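Local coordinates for protein short chain dehydrogenase (Leptospira borgpetersenii serovar Hardjo-bovis, PDB 6UH2) that binds NAD+ in a Rossmann-type fold and probably acts as a short-chain dehydrogenase/reductase, interconverting a CH-OH group and a carbonyl, at residues E79-L84 with F126-Y131. Numbering follows the deposited sequence. Where two conformers were deposited one is given.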
# COMPACT_ATOMS: atom_id res chain seq x y z
N GLU B 79 10.98 24.72 19.78
CA GLU B 79 10.44 26.06 19.60
C GLU B 79 9.45 26.11 18.44
O GLU B 79 8.44 26.81 18.51
CB GLU B 79 11.58 27.05 19.39
N ILE B 80 9.72 25.36 17.37
CA ILE B 80 8.77 25.30 16.26
C ILE B 80 7.45 24.70 16.72
O ILE B 80 6.37 25.21 16.38
CB ILE B 80 9.38 24.51 15.09
CG1 ILE B 80 10.43 25.35 14.38
CG2 ILE B 80 8.30 24.08 14.09
CD1 ILE B 80 11.24 24.56 13.39
N PHE B 81 7.49 23.62 17.50
CA PHE B 81 6.24 22.99 17.91
C PHE B 81 5.46 23.87 18.87
O PHE B 81 4.22 23.85 18.85
CB PHE B 81 6.51 21.61 18.49
CG PHE B 81 6.37 20.54 17.47
CD1 PHE B 81 7.34 20.38 16.49
CD2 PHE B 81 5.23 19.76 17.41
CE1 PHE B 81 7.20 19.43 15.51
CE2 PHE B 81 5.07 18.81 16.42
CZ PHE B 81 6.06 18.64 15.47
N LEU B 82 6.15 24.66 19.69
CA LEU B 82 5.45 25.64 20.52
C LEU B 82 4.74 26.66 19.65
O LEU B 82 3.57 27.00 19.89
CB LEU B 82 6.44 26.32 21.45
CG LEU B 82 5.90 27.49 22.28
CD1 LEU B 82 4.74 27.00 23.13
CD2 LEU B 82 7.00 28.09 23.13
N SER B 83 5.42 27.16 18.62
CA SER B 83 4.82 28.13 17.72
C SER B 83 3.64 27.54 16.95
O SER B 83 2.63 28.22 16.73
CB SER B 83 5.89 28.67 16.77
OG SER B 83 5.31 29.51 15.79
N LEU B 84 3.76 26.28 16.51
CA LEU B 84 2.65 25.64 15.80
C LEU B 84 1.42 25.54 16.69
O LEU B 84 0.30 25.81 16.23
CB LEU B 84 3.06 24.24 15.32
CG LEU B 84 4.14 24.18 14.24
CD1 LEU B 84 4.50 22.75 13.92
CD2 LEU B 84 3.67 24.90 12.99
N PHE B 126 12.72 10.07 14.95
CA PHE B 126 12.37 9.90 16.36
C PHE B 126 11.88 11.21 16.97
O PHE B 126 10.85 11.25 17.65
CB PHE B 126 13.57 9.39 17.15
CG PHE B 126 13.55 9.80 18.60
CD1 PHE B 126 12.66 9.22 19.48
CD2 PHE B 126 14.43 10.77 19.07
CE1 PHE B 126 12.64 9.60 20.82
CE2 PHE B 126 14.43 11.16 20.40
CZ PHE B 126 13.53 10.58 21.28
N LEU B 127 12.62 12.29 16.74
CA LEU B 127 12.34 13.56 17.40
C LEU B 127 11.02 14.15 16.90
O LEU B 127 10.18 14.58 17.71
CB LEU B 127 13.50 14.53 17.15
CG LEU B 127 13.62 15.79 17.99
CD1 LEU B 127 13.91 15.42 19.42
CD2 LEU B 127 14.72 16.66 17.42
N LEU B 128 10.82 14.18 15.58
CA LEU B 128 9.57 14.71 15.05
C LEU B 128 8.39 13.83 15.45
O LEU B 128 7.31 14.34 15.74
CB LEU B 128 9.65 14.86 13.52
CG LEU B 128 10.23 16.17 12.97
CD1 LEU B 128 9.25 17.32 13.15
CD2 LEU B 128 11.56 16.51 13.65
N SER B 129 8.59 12.51 15.47
CA SER B 129 7.52 11.63 15.92
C SER B 129 7.21 11.86 17.39
O SER B 129 6.04 11.82 17.80
CB SER B 129 7.89 10.16 15.67
OG SER B 129 8.01 9.90 14.28
N GLN B 130 8.23 12.16 18.19
CA GLN B 130 8.03 12.31 19.63
C GLN B 130 7.27 13.60 19.95
O GLN B 130 6.33 13.60 20.75
CB GLN B 130 9.37 12.27 20.36
CG GLN B 130 9.22 12.40 21.89
CD GLN B 130 10.54 12.56 22.61
OE1 GLN B 130 11.28 13.51 22.36
NE2 GLN B 130 10.85 11.63 23.50
N TYR B 131 7.68 14.73 19.35
CA TYR B 131 6.96 15.97 19.57
C TYR B 131 5.54 15.88 19.04
O TYR B 131 4.60 16.40 19.65
CB TYR B 131 7.70 17.15 18.95
CG TYR B 131 8.74 17.66 19.90
CD1 TYR B 131 8.42 18.62 20.87
CD2 TYR B 131 10.02 17.14 19.89
CE1 TYR B 131 9.37 19.05 21.78
CE2 TYR B 131 10.97 17.56 20.80
CZ TYR B 131 10.65 18.51 21.74
OH TYR B 131 11.63 18.90 22.63
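Phe81 and Tyr131 mark where helix 74-86 comes nearest to helix 111-139 within these two segments, their CA atoms 7.2 Å apart. Both segments are interior turns of their helices, and no hydrogen bond joins them. The two helices belong to the Rossmann fold of the short-chain dehydrogenase/reductase family and are linked through strand 93-96 of its parallel sheet.

Phe81 carries the contact. Its CB points at the other helix and delivers the phenyl ring against Tyr131, whose CB sits squarely over one face: it is 3.8 Å from the centroid of the Phe81 ring and only 6° off the ring normal, a CH-pi contact. That explains why CB of Tyr131 is almost equally far from all six ring carbons. The two rings meet obliquely, planes inclined at 43° and centroids 5.8 Å apart. Tyr131 has CG anti to its own carbonyl carbon (chi1 -85°), which carries the phenol away from Phe81 while CB stays over the face. At the far end OH of Tyr131 is hydrogen-bonded to Arg74, the first residue of helix 74-86, and the phenol also packs on Ile77 and Lys78, a further tie between the helices; Gln130 OE1 binds the same arginine.

Leu128, one turn earlier, meets the rim of the same ring. Its side chain also packs on Ile71, an NAD+-binding residue, and on Leu50 and Asn96 of the sheet strands, and lies about 7 Å from the bound NAD. Against Phe81 the leucine uses one methyl, CD1, which lies near the plane of the ring at its edge, 3.8 Å from CE1 of Phe81.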